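Transcriptional repressor pagR (Bacillus anthracis, PDB 2ZKZ) represses expression of the pagA and atxA genes as a dimeric, DNA-binding winged-helix regulator of the ArsR family. Local coordinates at residues A[21-26]-A[67-72]; A[45-50]-A[56-61]; A[35-40]-A[90-95]. All coordinates share one frame; numbering follows the deposited sequence.

Contact 1. Residues A[21-26]-A[67-72]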
loop_
_atom_site.group_PDB
_atom_site.type_symbol
_atom_site.label_atom_id
_atom_site.label_comp_id
_atom_site.label_asym_id
_atom_site.label_seq_id
_atom_site.Cartn_x
_atom_site.Cartn_y
_atom_site.Cartn_z
ATOM N N LEU A 21 -1.407 -3.158 2.592
ATOM C CA LEU A 21 -1.494 -2.268 1.443
ATOM C C LEU A 21 -2.825 -2.480 0.726
ATOM O O LEU A 21 -3.461 -1.522 0.305
ATOM C CB LEU A 21 -0.324 -2.517 0.483
ATOM C CG LEU A 21 1.094 -2.337 1.040
ATOM C CD1 LEU A 21 2.108 -2.557 -0.096
ATOM C CD2 LEU A 21 1.266 -0.948 1.632
ATOM N N LYS A 22 -3.250 -3.733 0.599
ATOM C CA LYS A 22 -4.513 -4.034 -0.067
ATOM C C LYS A 22 -5.693 -3.363 0.643
ATOM O O LYS A 22 -6.569 -2.788 0.001
ATOM C CB LYS A 22 -4.739 -5.544 -0.118
ATOM C CG LYS A 22 -6.029 -5.958 -0.830
ATOM C CD LYS A 22 -6.308 -7.447 -0.643
ATOM C CE LYS A 22 -7.620 -7.864 -1.297
ATOM N NZ LYS A 22 -7.529 -7.745 -2.778
ATOM N N THR A 23 -5.696 -3.424 1.973
ATOM C CA THR A 23 -6.768 -2.837 2.766
ATOM C C THR A 23 -6.807 -1.312 2.667
ATOM O O THR A 23 -7.876 -0.713 2.762
ATOM C CB THR A 23 -6.652 -3.268 4.254
ATOM O OG1 THR A 23 -6.587 -4.698 4.326
ATOM C CG2 THR A 23 -7.878 -2.801 5.052
HETATM N N MSE A 24 -5.649 -0.685 2.481
HETATM C CA MSE A 24 -5.568 0.777 2.350
HETATM C C MSE A 24 -5.727 1.242 0.899
HETATM O O MSE A 24 -5.868 2.439 0.642
HETATM C CB MSE A 24 -4.203 1.294 2.840
HETATM C CG MSE A 24 -3.838 1.002 4.297
HETATM SE SE MSE A 24 -2.017 1.601 4.700
HETATM C CE MSE A 24 -2.303 3.503 4.537
ATOM N N ALA A 25 -5.711 0.305 -0.045
ATOM C CA ALA A 25 -5.779 0.643 -1.469
ATOM C C ALA A 25 -7.115 1.121 -2.045
ATOM O O ALA A 25 -7.565 0.624 -3.074
ATOM C CB ALA A 25 -5.246 -0.538 -2.300
ATOM N N HIS A 26 -7.723 2.107 -1.395
ATOM C CA HIS A 26 -8.999 2.680 -1.820
ATOM C C HIS A 26 -8.935 4.169 -1.482
ATOM O O HIS A 26 -8.579 4.536 -0.365
ATOM C CB HIS A 26 -10.158 2.030 -1.049
ATOM C CG HIS A 26 -10.314 0.564 -1.311
ATOM N ND1 HIS A 26 -11.102 0.068 -2.327
ATOM C CD2 HIS A 26 -9.748 -0.513 -0.716
ATOM C CE1 HIS A 26 -11.013 -1.250 -2.348
ATOM N NE2 HIS A 26 -10.198 -1.627 -1.381
ATOM N N GLY A 67 -8.815 -3.434 12.794
ATOM C CA GLY A 67 -8.015 -4.594 13.139
ATOM C C GLY A 67 -6.798 -4.802 12.262
ATOM O O GLY A 67 -5.887 -5.539 12.625
ATOM N N LYS A 68 -6.778 -4.157 11.102
ATOM C CA LYS A 68 -5.653 -4.293 10.190
ATOM C C LYS A 68 -4.982 -2.947 9.982
ATOM O O LYS A 68 -3.766 -2.827 10.077
ATOM C CB LYS A 68 -6.127 -4.828 8.835
ATOM C CG LYS A 68 -6.646 -6.259 8.858
ATOM C CD LYS A 68 -7.097 -6.698 7.469
ATOM C CE LYS A 68 -7.583 -8.138 7.479
ATOM N NZ LYS A 68 -8.119 -8.539 6.153
ATOM N N VAL A 69 -5.791 -1.933 9.703
ATOM C CA VAL A 69 -5.280 -0.598 9.444
ATOM C C VAL A 69 -5.614 0.379 10.566
ATOM O O VAL A 69 -4.798 1.234 10.921
ATOM C CB VAL A 69 -5.869 -0.055 8.121
ATOM C CG1 VAL A 69 -5.385 1.358 7.865
ATOM C CG2 VAL A 69 -5.495 -0.979 6.975
ATOM N N LEU A 70 -6.813 0.235 11.123
ATOM C CA LEU A 70 -7.295 1.117 12.179
ATOM C C LEU A 70 -7.619 0.398 13.484
ATOM O O LEU A 70 -7.906 -0.804 13.504
ATOM C CB LEU A 70 -8.552 1.848 11.696
ATOM C CG LEU A 70 -8.443 3.223 11.025
ATOM C CD1 LEU A 70 -7.113 3.408 10.356
ATOM C CD2 LEU A 70 -9.592 3.379 10.041
ATOM N N LYS A 71 -7.579 1.157 14.573
ATOM C CA LYS A 71 -7.890 0.627 15.888
ATOM C C LYS A 71 -9.234 1.194 16.347
ATOM O O LYS A 71 -9.470 2.400 16.255
ATOM C CB LYS A 71 -6.802 1.027 16.888
ATOM C CG LYS A 71 -6.950 0.368 18.251
ATOM C CD LYS A 71 -5.834 0.783 19.188
ATOM C CE LYS A 71 -5.686 -0.208 20.335
ATOM N NZ LYS A 71 -7.006 -0.558 20.926
ATOM N N ARG A 72 -10.122 0.328 16.818
ATOM C CA ARG A 72 -11.405 0.787 17.319
ATOM C C ARG A 72 -11.256 0.957 18.831
ATOM O O ARG A 72 -10.732 0.077 19.515
ATOM C CB ARG A 72 -12.516 -0.220 17.006
ATOM C CG ARG A 72 -13.884 0.235 17.490
ATOM C CD ARG A 72 -14.989 -0.719 17.060
ATOM N NE ARG A 72 -14.765 -2.071 17.562
ATOM C CZ ARG A 72 -15.519 -3.118 17.242
ATOM N NH1 ARG A 72 -16.550 -2.968 16.422
ATOM N NH2 ARG A 72 -15.237 -4.315 17.730
#

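Contact 2. Residues A[45-50]-A[56-61]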
loop_
_atom_site.group_PDB
_atom_site.type_symbol
_atom_site.label_atom_id
_atom_site.label_comp_id
_atom_site.label_asym_id
_atom_site.label_seq_id
_atom_site.Cartn_x
_atom_site.Cartn_y
_atom_site.Cartn_z
ATOM N N THR A 45 -19.527 9.570 13.152
ATOM C CA THR A 45 -20.220 10.784 12.746
ATOM C C THR A 45 -19.256 11.865 12.257
ATOM O O THR A 45 -19.534 12.548 11.276
ATOM C CB THR A 45 -21.081 11.336 13.898
ATOM O OG1 THR A 45 -21.999 10.321 14.328
ATOM C CG2 THR A 45 -21.869 12.555 13.438
ATOM N N GLN A 46 -18.126 12.017 12.945
ATOM C CA GLN A 46 -17.121 12.996 12.548
ATOM C C GLN A 46 -16.537 12.613 11.189
ATOM O O GLN A 46 -16.225 13.474 10.368
ATOM C CB GLN A 46 -15.997 13.056 13.579
ATOM C CG GLN A 46 -16.398 13.677 14.910
ATOM C CD GLN A 46 -15.317 13.538 15.955
ATOM O OE1 GLN A 46 -14.960 12.428 16.346
ATOM N NE2 GLN A 46 -14.785 14.667 16.415
ATOM N N ILE A 47 -16.388 11.314 10.962
ATOM C CA ILE A 47 -15.844 10.812 9.706
ATOM C C ILE A 47 -16.843 11.009 8.568
ATOM O O ILE A 47 -16.482 11.440 7.476
ATOM C CB ILE A 47 -15.485 9.309 9.824
ATOM C CG1 ILE A 47 -14.320 9.138 10.806
ATOM C CG2 ILE A 47 -15.128 8.749 8.451
ATOM C CD1 ILE A 47 -13.969 7.692 11.136
ATOM N N ILE A 48 -18.104 10.684 8.827
ATOM C CA ILE A 48 -19.143 10.851 7.819
ATOM C C ILE A 48 -19.238 12.317 7.402
ATOM O O ILE A 48 -19.365 12.624 6.218
ATOM C CB ILE A 48 -20.511 10.383 8.357
ATOM C CG1 ILE A 48 -20.513 8.859 8.485
ATOM C CG2 ILE A 48 -21.638 10.866 7.442
ATOM C CD1 ILE A 48 -21.719 8.304 9.213
ATOM N N GLN A 49 -19.156 13.221 8.372
ATOM C CA GLN A 49 -19.248 14.648 8.082
ATOM C C GLN A 49 -18.006 15.201 7.385
ATOM O O GLN A 49 -18.099 16.169 6.626
ATOM C CB GLN A 49 -19.532 15.435 9.370
ATOM C CG GLN A 49 -20.779 14.947 10.115
ATOM C CD GLN A 49 -21.262 15.913 11.184
ATOM O OE1 GLN A 49 -20.486 16.385 12.013
ATOM N NE2 GLN A 49 -22.557 16.201 11.174
ATOM N N ILE A 50 -16.844 14.599 7.636
ATOM C CA ILE A 50 -15.611 15.051 6.996
ATOM C C ILE A 50 -15.548 14.574 5.547
ATOM O O ILE A 50 -15.186 15.335 4.647
ATOM C CB ILE A 50 -14.358 14.532 7.730
ATOM C CG1 ILE A 50 -14.190 15.267 9.060
ATOM C CG2 ILE A 50 -13.123 14.724 6.860
ATOM C CD1 ILE A 50 -12.970 14.827 9.846
ATOM N N SER A 56 -23.549 4.306 5.327
ATOM C CA SER A 56 -23.411 2.924 4.896
ATOM C C SER A 56 -22.030 2.690 4.288
ATOM O O SER A 56 -21.357 1.709 4.603
ATOM C CB SER A 56 -24.496 2.592 3.870
ATOM O OG SER A 56 -24.331 1.282 3.360
ATOM N N THR A 57 -21.617 3.600 3.414
ATOM C CA THR A 57 -20.322 3.501 2.756
ATOM C C THR A 57 -19.182 3.615 3.763
ATOM O O THR A 57 -18.250 2.812 3.741
ATOM C CB THR A 57 -20.158 4.603 1.684
ATOM O OG1 THR A 57 -21.220 4.496 0.729
ATOM C CG2 THR A 57 -18.828 4.456 0.960
ATOM N N VAL A 58 -19.267 4.608 4.644
ATOM C CA VAL A 58 -18.241 4.839 5.654
ATOM C C VAL A 58 -18.102 3.660 6.609
ATOM O O VAL A 58 -16.988 3.240 6.920
ATOM C CB VAL A 58 -18.538 6.115 6.479
ATOM C CG1 VAL A 58 -17.514 6.275 7.580
ATOM C CG2 VAL A 58 -18.520 7.331 5.569
ATOM N N SER A 59 -19.233 3.133 7.069
ATOM C CA SER A 59 -19.229 1.998 7.984
ATOM C C SER A 59 -18.559 0.776 7.364
ATOM O O SER A 59 -17.849 0.040 8.048
ATOM C CB SER A 59 -20.662 1.637 8.396
ATOM O OG SER A 59 -21.247 2.678 9.159
ATOM N N GLN A 60 -18.795 0.552 6.075
ATOM C CA GLN A 60 -18.200 -0.593 5.398
ATOM C C GLN A 60 -16.680 -0.452 5.319
ATOM O O GLN A 60 -15.950 -1.424 5.499
ATOM C CB GLN A 60 -18.761 -0.747 3.986
ATOM C CG GLN A 60 -18.288 -2.018 3.312
ATOM C CD GLN A 60 -18.588 -2.053 1.828
ATOM O OE1 GLN A 60 -18.292 -3.036 1.153
ATOM N NE2 GLN A 60 -19.175 -0.979 1.311
ATOM N N HIS A 61 -16.204 0.753 5.023
ATOM C CA HIS A 61 -14.769 0.984 4.961
ATOM C C HIS A 61 -14.164 0.748 6.342
ATOM O O HIS A 61 -13.152 0.054 6.477
ATOM C CB HIS A 61 -14.478 2.411 4.487
ATOM C CG HIS A 61 -14.577 2.577 3.003
ATOM N ND1 HIS A 61 -15.212 3.647 2.411
ATOM C CD2 HIS A 61 -14.128 1.798 1.991
ATOM C CE1 HIS A 61 -15.152 3.518 1.096
ATOM N NE2 HIS A 61 -14.500 2.403 0.816
#

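Contact 3. Residues A[35-40]-A[90-95]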
loop_
_atom_site.group_PDB
_atom_site.type_symbol
_atom_site.label_atom_id
_atom_site.label_comp_id
_atom_site.label_asym_id
_atom_site.label_seq_id
_atom_site.Cartn_x
_atom_site.Cartn_y
_atom_site.Cartn_z
ATOM N N GLU A 35 -7.172 11.641 7.657
ATOM C CA GLU A 35 -7.933 12.403 8.647
ATOM C C GLU A 35 -7.600 11.981 10.078
ATOM O O GLU A 35 -7.483 12.826 10.969
ATOM C CB GLU A 35 -9.433 12.245 8.402
ATOM C CG GLU A 35 -9.952 12.935 7.154
ATOM C CD GLU A 35 -9.683 14.429 7.143
ATOM O OE1 GLU A 35 -9.775 15.071 8.211
ATOM O OE2 GLU A 35 -9.398 14.971 6.057
ATOM N N LEU A 36 -7.466 10.678 10.306
ATOM C CA LEU A 36 -7.132 10.180 11.634
ATOM C C LEU A 36 -5.710 10.581 11.997
ATOM O O LEU A 36 -5.385 10.771 13.163
ATOM C CB LEU A 36 -7.283 8.659 11.688
ATOM C CG LEU A 36 -8.741 8.203 11.729
ATOM C CD1 LEU A 36 -8.836 6.684 11.567
ATOM C CD2 LEU A 36 -9.356 8.651 13.052
ATOM N N TYR A 37 -4.863 10.707 10.984
ATOM C CA TYR A 37 -3.485 11.110 11.198
ATOM C C TYR A 37 -3.475 12.562 11.679
ATOM O O TYR A 37 -2.716 12.928 12.576
ATOM C CB TYR A 37 -2.696 10.971 9.891
ATOM C CG TYR A 37 -1.389 11.720 9.867
ATOM C CD1 TYR A 37 -0.361 11.404 10.753
ATOM C CD2 TYR A 37 -1.191 12.771 8.973
ATOM C CE1 TYR A 37 0.832 12.117 10.751
ATOM C CE2 TYR A 37 -0.002 13.491 8.961
ATOM C CZ TYR A 37 1.002 13.160 9.852
ATOM O OH TYR A 37 2.173 13.881 9.843
ATOM N N LYS A 38 -4.341 13.373 11.086
ATOM C CA LYS A 38 -4.441 14.787 11.430
ATOM C C LYS A 38 -5.221 15.072 12.713
ATOM O O LYS A 38 -4.832 15.939 13.494
ATOM C CB LYS A 38 -5.076 15.561 10.270
ATOM C CG LYS A 38 -4.211 15.629 9.016
ATOM C CD LYS A 38 -4.852 16.491 7.936
ATOM C CE LYS A 38 -6.166 15.897 7.451
ATOM N NZ LYS A 38 -6.891 16.813 6.527
ATOM N N HIS A 39 -6.311 14.340 12.936
ATOM C CA HIS A 39 -7.146 14.552 14.116
ATOM C C HIS A 39 -6.949 13.563 15.265
ATOM O O HIS A 39 -7.537 13.730 16.342
ATOM C CB HIS A 39 -8.614 14.572 13.694
ATOM C CG HIS A 39 -8.927 15.625 12.681
ATOM N ND1 HIS A 39 -9.291 15.330 11.384
ATOM C CD2 HIS A 39 -8.917 16.976 12.771
ATOM C CE1 HIS A 39 -9.493 16.454 10.720
ATOM N NE2 HIS A 39 -9.272 17.468 11.538
ATOM N N LYS A 40 -6.138 12.534 15.026
ATOM C CA LYS A 40 -5.816 11.511 16.024
ATOM C C LYS A 40 -6.954 10.601 16.481
ATOM O O LYS A 40 -6.758 9.400 16.660
ATOM C CB LYS A 40 -5.174 12.163 17.256
ATOM C CG LYS A 40 -3.938 12.997 16.935
ATOM C CD LYS A 40 -2.932 12.198 16.117
ATOM C CE LYS A 40 -1.800 13.075 15.603
ATOM N NZ LYS A 40 -0.950 12.360 14.597
ATOM N N GLY A 90 3.346 5.683 9.012
ATOM C CA GLY A 90 4.484 5.935 8.146
ATOM C C GLY A 90 4.088 6.063 6.684
ATOM O O GLY A 90 4.577 6.940 5.976
ATOM N N ILE A 91 3.187 5.196 6.232
ATOM C CA ILE A 91 2.747 5.207 4.845
ATOM C C ILE A 91 1.907 6.420 4.501
ATOM O O ILE A 91 2.093 7.027 3.445
ATOM C CB ILE A 91 1.926 3.939 4.490
ATOM C CG1 ILE A 91 2.816 2.696 4.563
ATOM C CG2 ILE A 91 1.349 4.070 3.083
ATOM C CD1 ILE A 91 2.051 1.384 4.460
ATOM N N ILE A 92 0.980 6.783 5.383
ATOM C CA ILE A 92 0.131 7.921 5.092
ATOM C C ILE A 92 0.943 9.210 5.027
ATOM O O ILE A 92 0.632 10.097 4.239
ATOM C CB ILE A 92 -1.034 8.054 6.119
ATOM C CG1 ILE A 92 -2.190 8.824 5.479
ATOM C CG2 ILE A 92 -0.565 8.753 7.380
ATOM C CD1 ILE A 92 -2.794 8.119 4.261
ATOM N N LYS A 93 1.988 9.316 5.842
ATOM C CA LYS A 93 2.830 10.511 5.815
ATOM C C LYS A 93 3.555 10.601 4.477
ATOM O O LYS A 93 3.594 11.659 3.852
ATOM C CB LYS A 93 3.864 10.481 6.941
ATOM C CG LYS A 93 3.280 10.567 8.334
ATOM C CD LYS A 93 4.070 11.550 9.194
ATOM C CE LYS A 93 5.550 11.193 9.267
ATOM N NZ LYS A 93 6.318 12.184 10.077
ATOM N N LEU A 94 4.130 9.481 4.047
ATOM C CA LEU A 94 4.855 9.412 2.782
ATOM C C LEU A 94 3.974 9.737 1.586
ATOM O O LEU A 94 4.450 10.264 0.580
ATOM C CB LEU A 94 5.446 8.011 2.586
ATOM C CG LEU A 94 6.814 7.694 3.190
ATOM C CD1 LEU A 94 7.881 8.434 2.405
ATOM C CD2 LEU A 94 6.852 8.077 4.667
ATOM N N LEU A 95 2.691 9.414 1.690
ATOM C CA LEU A 95 1.770 9.655 0.591
ATOM C C LEU A 95 1.330 11.101 0.417
ATOM O O LEU A 95 0.935 11.496 -0.683
ATOM C CB LEU A 95 0.543 8.752 0.728
ATOM C CG LEU A 95 0.818 7.260 0.523
ATOM C CD1 LEU A 95 -0.469 6.465 0.694
ATOM C CD2 LEU A 95 1.405 7.040 -0.870
#

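Contact 1. Residues A[21-26]-A[67-72]
T23, on the last turn of helix 14-24, and V69, in the loop that leads into strand 71-75, bring their backbones closest, with T23 CA and V69 CA 7.2 Å apart. The contact packs the loop before the first strand of the wing, in the winged helix-turn-helix fold of the ArsR family, against helix 14-24. V69 carries it mainly through CG2, which reaches T23 CG2 at 3.6 Å as the two short side chains pass head to root; the same methyl lies 3.7 Å from M24 CG, and V69 CG1 comes within 3.9 Å of M24 CG. M24, a selenomethionine, offers V69 the first methylene of its chain; further out it reaches I91 of helix 86-95, while V33 and V88 pack on V69. On the second subunit, L21 touches M24, so the helix turn that receives V69 is also part of the dimer interface. At the exposed margin K68, extended beyond CG, runs out past T23 with its stem roughly perpendicular to it, and its NZ ends in a salt bridge with E19 OE2 of helix 14-24. T23 turns OG1 back beside its own backbone N (chi1 -54°), where it hydrogen-bonds to E19 O. Within the contact that hydroxyl oxygen meets carbon alone: T23 OG1 lies 3.8 Å from K68 CD.

Contact 2. Residues A[45-50]-A[56-61]
V58 of helix 55-65 reaches across to both I47 and I48 of helix 44-51, joining the two helices of the helix-turn-helix motif. The backbones come closest at I48 and V58, whose CA atoms are 6.5 Å apart. V58 has CG1 anti to the backbone N (chi1 176°), which leaves CG2 opposite the carbonyl carbon, and the two methyls divide the work. CG1 meets the branch methyl of I47, V58 CG1 to I47 CG2 being 3.5 Å, the shortest approach in the contact. The other methyl turns to I48, where V58 CG2 lies 3.8 Å from I48 CG1. V58 CB comes almost as near, 3.9 Å from I48 CG1, and V58 CG1 itself is 4.1 Å from it, so this methylene rests against the whole branched end of the valine.

The two isoleucines share one rotamer yet use different branches. I47 leaves its backbone toward helix 55-65; with CG1 beside the backbone N (chi1 -67°), CG2 falls anti to that N and touches V58. I48, one residue on, starts off to the side and touches with CG1 instead. Around them, I47 also packs on L62 and on L42 of strand 42-43, I48 packs on Q55, and S59 OG hydrogen-bonds to Q55 O near the start of its helix.

Residues 43-62 are predicted to form the DNA-binding motif, in which the second helix is classically the recognition helix. Carbon alone meets carbon here, so the helices join by shape and van der Waals contact of branched side chains, with no directional bond between these two segments.

Contact 3. Residues A[35-40]-A[90-95]
The Y37 side chain bridges helix 27-39 to helix 86-95, the C-terminal helix of this winged-helix fold, touching I92 near its root and K93 near its hydroxyl. I92 CG2 lies 4.0 Å from Y37 CG and as far from Y37 CB. Toward the far end of the ring, the K93 stem comes in nearly perpendicular to the tyrosine, and its closest approach, K93 CD to Y37 OH at 3.1 Å, sets a methylene against the hydroxyl oxygen and is not a hydrogen bond. Y37 reaches this far because its CG is anti to the backbone N (chi1 163°), sending the ring out across the gap. K93 bends at chi2 and chi3, which brings CG and CD obliquely against the CE1-CZ-OH end of the ring.

One shell out, I92 also packs on V33 and N34 of helix 27-39, and I83 touches Y37. At the end of helix 27-39, K40 NZ donates to Y37 O at 2.7 Å in the carbonyl plane. A salt bridge runs along the helix, K38 NZ to E35 OE2 at 3.1 Å, with NZ above the carboxylate plane (45° out of it). L94 packs on its counterpart in the second subunit. Across the contact the lysine adds its aliphatic stem, rather than its charge, to the tyrosine's ring and hydroxyl oxygen, with no hydrogen bond between the segments.

Contacts 1 and 2 are buried, whereas contact 3 is only partly so. Segments of contacts 1 and 3 reach the second subunit, through M24 in contact 1 and L94 and L95 in contact 3, and touch each other where L70 packs on L36 and L21 on I91. Contact 2, about 17 Å from contact 3 between centres and nested within the loops closed by the other two, touches no other subunit; I50 joins it to E35 and H39 of contact 3. None has a hydrogen bond between its segments: contact 2 is purely aliphatic, while hydroxyl oxygens meet lysine methylenes in contacts 1 and 3. Helix 27-39 carries one side of contact 3 and packs on residues of contacts 1 and 2.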